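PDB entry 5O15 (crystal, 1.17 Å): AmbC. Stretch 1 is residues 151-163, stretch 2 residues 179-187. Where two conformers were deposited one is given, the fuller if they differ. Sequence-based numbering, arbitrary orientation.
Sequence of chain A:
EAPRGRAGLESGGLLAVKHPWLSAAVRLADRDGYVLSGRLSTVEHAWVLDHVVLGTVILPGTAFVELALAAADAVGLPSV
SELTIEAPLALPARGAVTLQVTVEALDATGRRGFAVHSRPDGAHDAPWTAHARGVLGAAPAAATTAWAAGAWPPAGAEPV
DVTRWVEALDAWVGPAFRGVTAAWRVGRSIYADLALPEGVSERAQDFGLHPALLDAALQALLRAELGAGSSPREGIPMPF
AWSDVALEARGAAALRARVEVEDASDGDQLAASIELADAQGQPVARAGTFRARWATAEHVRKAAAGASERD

Stretch 1 151-163: AWPPAGAEPVDVT
Stretch 2, residues 179-187: GVTAAWRVG

Stretch 1 reaches the contact through a cis peptide bond before Pro153 (phi/psi -69/168) and a type II turn from Pro154 to Ala157, closed by a weak bond from Ala157 N to Pro154 O (3.3 Å). Gly156, at 82/6, takes the turn position where a CB would jam against the preceding carbonyl. The strand that follows, from Glu158, runs antiparallel to the extended strand through Ala183, Trp184 and Arg185, the axes inclined at 137°.

Backbone hydrogen bonds fix the register. Glu158 and Arg185 form a reciprocal pair, Glu158 N to Arg185 O and Arg185 N to Glu158 O, both 2.8 Å, with N-H...O angles of 170° and 156°. Pro159 lies opposite Trp184 in a non-hydrogen-bonded pair, CA to CA 4.2 Å; its N faces away from the partner strand there, so the missing amide hydrogen costs the ladder no bond. Val160 N then donates to Ala183 O (2.8 Å, 165°). The return bond is replaced by water 1, which donates to Val160 O (2.7 Å) and accepts from Ala183 N (2.9 Å). CA-H...O contacts supplement the ladder: Trp184 CA to Glu158 O, 3.1 Å, and Ala157 CA to Arg185 O, 3.3 Å.

Aromatic packing centres on Trp184 (chi1 -56°, m; chi2 -99°), the residue most covered by the other stretch. Pro153 CG sits 3.4 Å from the centroid of its five-membered ring and 2° off the normal, a CH-pi contact over the face. Trp152 (chi1 -179°, t; chi2 -103°) meets the six-membered ring obliquely, planes at 79°, with Trp152 NE1 3.5 Å from Trp184 CZ3.

Apolar contacts complete the interface. Ala157 CB lies 3.8 Å from both Trp184 CB and Val186 CG2 (Val186 chi1 t). Val160 (t) and Ala183 share a sheet face, CB to CB 4.0 Å. Beyond them Val162 (m) points toward stretch 2, its CG1 3.7 Å from Ala183 CB and 3.8 Å from Val180 CG1.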

ATOM      1  N   ALA A 151      -2.685 -21.483 -17.410  1.00 15.33           N
ATOM      2  CA  ALA A 151      -1.763 -22.146 -16.509  1.00 16.97           C
ATOM      3  C   ALA A 151      -1.381 -21.214 -15.377  1.00 15.39           C
ATOM      4  O   ALA A 151      -1.043 -20.048 -15.602  1.00 18.40           O
ATOM      5  CB  ALA A 151      -0.500 -22.555 -17.258  1.00 21.47           C
ATOM      6  N   TRP A 152      -1.446 -21.739 -14.159  1.00 13.92           N
ATOM      7  CA  TRP A 152      -1.096 -20.940 -13.002  1.00 13.58           C
ATOM      8  C   TRP A 152      -0.343 -21.845 -12.044  1.00 15.46           C
ATOM      9  O   TRP A 152      -0.890 -22.862 -11.618  1.00 16.80           O
ATOM     10  CB  TRP A 152      -2.331 -20.377 -12.321  1.00 13.64           C
ATOM     11  CG  TRP A 152      -1.955 -19.529 -11.146  1.00 12.30           C
ATOM     12  CD1 TRP A 152      -2.034 -19.884  -9.841  1.00 13.77           C
ATOM     13  CD2 TRP A 152      -1.392 -18.225 -11.174  1.00 11.95           C
ATOM     14  NE1 TRP A 152      -1.593 -18.868  -9.044  1.00 13.60           N
ATOM     15  CE2 TRP A 152      -1.198 -17.829  -9.839  1.00 13.21           C
ATOM     16  CE3 TRP A 152      -1.058 -17.342 -12.200  1.00 13.06           C
ATOM     17  CZ2 TRP A 152      -0.680 -16.576  -9.497  1.00 13.84           C
ATOM     18  CZ3 TRP A 152      -0.554 -16.102 -11.873  1.00 13.37           C
ATOM     19  CH2 TRP A 152      -0.378 -15.724 -10.519  1.00 13.67           C
ATOM     20  N   PRO A 153       0.902 -21.530 -11.682  1.00 15.09           N
ATOM     21  CA  PRO A 153       1.640 -20.348 -12.137  1.00 15.50           C
ATOM     22  C   PRO A 153       1.992 -20.465 -13.619  1.00 15.10           C
ATOM     23  O   PRO A 153       1.835 -21.526 -14.224  1.00 15.63           O
ATOM     24  CB  PRO A 153       2.904 -20.388 -11.285  1.00 17.37           C
ATOM     25  CG  PRO A 153       3.117 -21.810 -11.048  1.00 17.14           C
ATOM     26  CD  PRO A 153       1.734 -22.376 -10.816  1.00 17.81           C
ATOM     27  N   PRO A 154       2.443 -19.369 -14.223  1.00 15.90           N
ATOM     28  CA  PRO A 154       2.894 -19.444 -15.617  1.00 17.35           C
ATOM     29  C   PRO A 154       3.974 -20.509 -15.790  1.00 17.72           C
ATOM     30  O   PRO A 154       4.712 -20.844 -14.855  1.00 17.54           O
ATOM     31  CB  PRO A 154       3.440 -18.035 -15.890  1.00 20.28           C
ATOM     32  CG  PRO A 154       2.708 -17.165 -14.919  1.00 20.30           C
ATOM     33  CD  PRO A 154       2.583 -18.006 -13.681  1.00 17.01           C
ATOM     34  N   ALA A 155       4.065 -21.042 -17.011  1.00 19.58           N
ATOM     35  CA  ALA A 155       5.037 -22.087 -17.314  1.00 21.52           C
ATOM     36  C   ALA A 155       6.459 -21.644 -16.976  1.00 22.95           C
ATOM     37  O   ALA A 155       6.838 -20.487 -17.169  1.00 25.99           O
ATOM     38  CB  ALA A 155       4.949 -22.490 -18.793  1.00 25.26           C
ATOM     39  N   GLY A 156       7.259 -22.592 -16.497  1.00 25.61           N
ATOM     40  CA  GLY A 156       8.640 -22.335 -16.166  1.00 27.27           C
ATOM     41  C   GLY A 156       8.857 -21.717 -14.809  1.00 26.17           C
ATOM     42  O   GLY A 156       9.988 -21.336 -14.491  1.00 29.89           O
ATOM     43  N   ALA A 157       7.813 -21.580 -14.002  1.00 21.35           N
ATOM     44  CA  ALA A 157       7.944 -20.909 -12.730  1.00 20.61           C
ATOM     45  C   ALA A 157       8.642 -21.793 -11.707  1.00 20.15           C
ATOM     46  O   ALA A 157       8.512 -23.017 -11.713  1.00 27.78           O
ATOM     47  CB  ALA A 157       6.554 -20.538 -12.237  1.00 22.31           C
ATOM     48  N   GLU A 158       9.420 -21.164 -10.850  0.56 18.50           N
ATOM     49  CA  GLU A 158      10.000 -21.855  -9.720  0.56 20.55           C
ATOM     50  C   GLU A 158       9.284 -21.419  -8.453  0.56 17.64           C
ATOM     51  O   GLU A 158       8.970 -20.234  -8.312  0.56 16.20           O
ATOM     52  CB  GLU A 158      11.488 -21.516  -9.587  0.56 26.94           C
ATOM     53  CG  GLU A 158      12.366 -22.278 -10.549  0.56 32.85           C
ATOM     54  CD  GLU A 158      12.464 -23.753 -10.180  0.56 35.68           C
ATOM     55  OE1 GLU A 158      12.277 -24.079  -8.988  0.56 37.95           O
ATOM     56  OE2 GLU A 158      12.720 -24.592 -11.069  0.56 37.91           O
ATOM     57  N   PRO A 159       8.975 -22.320  -7.538  1.00 19.01           N
ATOM     58  CA  PRO A 159       8.264 -21.921  -6.319  1.00 17.65           C
ATOM     59  C   PRO A 159       9.087 -20.991  -5.446  1.00 17.64           C
ATOM     60  O   PRO A 159      10.308 -21.138  -5.329  1.00 21.25           O
ATOM     61  CB  PRO A 159       7.996 -23.248  -5.606  1.00 22.38           C
ATOM     62  CG  PRO A 159       8.208 -24.252  -6.592  1.00 26.65           C
ATOM     63  CD  PRO A 159       9.168 -23.777  -7.598  1.00 22.66           C
ATOM     64  N   VAL A 160       8.388 -20.068  -4.800  1.00 16.25           N
ATOM     65  CA  VAL A 160       8.903 -19.300  -3.683  1.00 17.68           C
ATOM     66  C   VAL A 160       8.202 -19.848  -2.449  1.00 18.01           C
ATOM     67  O   VAL A 160       6.971 -19.820  -2.371  1.00 20.84           O
ATOM     68  CB  VAL A 160       8.612 -17.807  -3.870  1.00 19.00           C
ATOM     69  CG1 VAL A 160       9.035 -17.032  -2.638  1.00 21.01           C
ATOM     70  CG2 VAL A 160       9.323 -17.272  -5.112  1.00 21.79           C
ATOM     71  N   ASP A 161       8.961 -20.341  -1.485  1.00 18.34           N
ATOM     72  CA  ASP A 161       8.352 -20.963  -0.314  1.00 18.43           C
ATOM     73  C   ASP A 161       7.887 -19.849   0.620  1.00 17.76           C
ATOM     74  O   ASP A 161       8.679 -19.249   1.344  1.00 18.46           O
ATOM     75  CB  ASP A 161       9.363 -21.865   0.371  1.00 21.44           C
ATOM     76  CG  ASP A 161       8.807 -22.524   1.590  1.00 23.06           C
ATOM     77  OD1 ASP A 161       7.638 -22.309   1.954  1.00 24.98           O
ATOM     78  OD2 ASP A 161       9.558 -23.319   2.190  1.00 28.20           O
ATOM     79  N   VAL A 162       6.586 -19.584   0.629  1.00 18.44           N
ATOM     80  CA  VAL A 162       6.085 -18.465   1.427  1.00 19.13           C
ATOM     81  C   VAL A 162       6.044 -18.799   2.907  1.00 17.94           C
ATOM     82  O   VAL A 162       5.851 -17.890   3.718  1.00 19.72           O
ATOM     83  CB  VAL A 162       4.733 -17.958   0.899  1.00 25.18           C
ATOM     84  CG1 VAL A 162       4.857 -17.599  -0.567  1.00 27.57           C
ATOM     85  CG2 VAL A 162       3.650 -18.992   1.137  1.00 27.83           C
ATOM     86  N   THR A 163       6.243 -20.068   3.282  1.00 18.17           N
ATOM     87  CA  THR A 163       6.321 -20.444   4.681  1.00 19.99           C
ATOM     88  C   THR A 163       7.738 -20.344   5.234  1.00 17.23           C
ATOM     89  O   THR A 163       7.923 -20.446   6.449  1.00 19.02           O
ATOM     90  CB  THR A 163       5.807 -21.895   4.871  1.00 25.58           C
ATOM     91  OG1 THR A 163       6.767 -22.825   4.357  1.00 27.00           O
ATOM     92  CG2 THR A 163       4.494 -22.121   4.131  1.00 28.36           C
ATOM     93  N   GLY A 179      -0.576 -12.349   4.061  1.00 13.01           N
ATOM     94  CA  GLY A 179      -1.600 -12.421   3.049  1.00 13.28           C
ATOM     95  C   GLY A 179      -1.189 -13.098   1.771  1.00 12.72           C
ATOM     96  O   GLY A 179      -1.890 -12.937   0.762  1.00 13.60           O
ATOM     97  N   VAL A 180      -0.091 -13.830   1.757  1.00 12.65           N
ATOM     98  CA  VAL A 180       0.391 -14.509   0.562  1.00 12.31           C
ATOM     99  C   VAL A 180       0.159 -16.002   0.738  1.00 12.69           C
ATOM    100  O   VAL A 180       0.762 -16.640   1.613  1.00 15.66           O
ATOM    101  CB  VAL A 180       1.877 -14.246   0.309  1.00 13.97           C
ATOM    102  CG1 VAL A 180       2.295 -14.854  -1.031  1.00 14.54           C
ATOM    103  CG2 VAL A 180       2.169 -12.769   0.293  1.00 14.60           C
ATOM    104  N   THR A 181      -0.698 -16.589  -0.073  0.56 12.81           N
ATOM    105  CA  THR A 181      -0.930 -18.011   0.105  0.56 14.64           C
ATOM    106  C   THR A 181       0.005 -18.858  -0.738  0.56 13.95           C
ATOM    107  O   THR A 181       0.228 -20.027  -0.386  0.56 15.76           O
ATOM    108  CB  THR A 181      -2.380 -18.366  -0.202  0.56 18.20           C
ATOM    109  OG1 THR A 181      -2.616 -18.140  -1.580  0.56 19.20           O
ATOM    110  CG2 THR A 181      -3.335 -17.538   0.574  0.56 17.72           C
ATOM    111  N   ALA A 182       0.570 -18.344  -1.823  1.00 12.28           N
ATOM    112  CA  ALA A 182       1.508 -19.094  -2.653  1.00 12.70           C
ATOM    113  C   ALA A 182       2.206 -18.102  -3.569  1.00 11.83           C
ATOM    114  O   ALA A 182       1.630 -17.065  -3.905  1.00 11.89           O
ATOM    115  CB  ALA A 182       0.781 -20.135  -3.502  1.00 14.34           C
ATOM    116  N   ALA A 183       3.430 -18.396  -3.975  1.00 12.61           N
ATOM    117  CA  ALA A 183       4.167 -17.516  -4.873  1.00 12.10           C
ATOM    118  C   ALA A 183       5.186 -18.335  -5.661  1.00 11.93           C
ATOM    119  O   ALA A 183       5.653 -19.393  -5.217  1.00 12.88           O
ATOM    120  CB  ALA A 183       4.849 -16.386  -4.094  1.00 13.89           C
ATOM    121  N   TRP A 184       5.568 -17.811  -6.810  1.00 12.83           N
ATOM    122  CA  TRP A 184       6.522 -18.410  -7.723  1.00 12.93           C
ATOM    123  C   TRP A 184       7.251 -17.290  -8.443  1.00 13.73           C
ATOM    124  O   TRP A 184       6.807 -16.136  -8.449  1.00 14.08           O
ATOM    125  CB  TRP A 184       5.825 -19.240  -8.791  1.00 13.93           C
ATOM    126  CG  TRP A 184       4.935 -20.324  -8.289  1.00 14.41           C
ATOM    127  CD1 TRP A 184       5.259 -21.636  -8.183  1.00 15.14           C
ATOM    128  CD2 TRP A 184       3.572 -20.206  -7.843  1.00 14.10           C
ATOM    129  NE1 TRP A 184       4.180 -22.356  -7.711  1.00 16.71           N
ATOM    130  CE2 TRP A 184       3.141 -21.494  -7.479  1.00 15.25           C
ATOM    131  CE3 TRP A 184       2.675 -19.134  -7.731  1.00 15.58           C
ATOM    132  CZ2 TRP A 184       1.850 -21.753  -7.025  1.00 17.60           C
ATOM    133  CZ3 TRP A 184       1.380 -19.390  -7.273  1.00 16.72           C
ATOM    134  CH2 TRP A 184       0.986 -20.700  -6.924  1.00 16.91           C
ATOM    135  N   ARG A 185       8.337 -17.627  -9.117  1.00 16.31           N
ATOM    136  CA  ARG A 185       9.056 -16.660  -9.910  1.00 17.59           C
ATOM    137  C   ARG A 185       9.411 -17.208 -11.276  1.00 16.32           C
ATOM    138  O   ARG A 185       9.716 -18.391 -11.432  1.00 17.10           O
ATOM    139  CB  ARG A 185      10.266 -16.161  -9.187  1.00 25.41           C
ATOM    140  CG  ARG A 185      11.411 -17.071  -9.059  1.00 30.49           C
ATOM    141  CD  ARG A 185      12.452 -16.372  -8.177  1.00 32.99           C
ATOM    142  NE  ARG A 185      12.718 -15.029  -8.687  1.00 31.80           N
ATOM    143  CZ  ARG A 185      13.010 -13.955  -7.952  1.00 32.16           C
ATOM    144  NH1 ARG A 185      13.090 -14.019  -6.622  1.00 33.29           N
ATOM    145  NH2 ARG A 185      13.213 -12.794  -8.566  1.00 32.14           N
ATOM    146  N   VAL A 186       9.317 -16.329 -12.264  1.00 16.67           N
ATOM    147  CA  VAL A 186       9.879 -16.543 -13.594  1.00 19.99           C
ATOM    148  C   VAL A 186      10.817 -15.366 -13.796  1.00 20.85           C
ATOM    149  O   VAL A 186      10.362 -14.244 -14.080  1.00 22.40           O
ATOM    150  CB  VAL A 186       8.816 -16.595 -14.698  1.00 26.27           C
ATOM    151  CG1 VAL A 186       9.457 -16.954 -16.027  1.00 29.93           C
ATOM    152  CG2 VAL A 186       7.716 -17.581 -14.362  1.00 26.99           C
ATOM    153  N   GLY A 187      12.110 -15.582 -13.585  1.00 24.70           N
ATOM    154  CA  GLY A 187      13.053 -14.491 -13.775  1.00 25.93           C
ATOM    155  C   GLY A 187      12.732 -13.353 -12.817  1.00 23.81           C
ATOM    156  O   GLY A 187      12.608 -13.554 -11.603  1.00 27.89           O
TER
HETATM  157  O   HOH W   1       4.506 -20.897  -2.901  1.00 21.84           O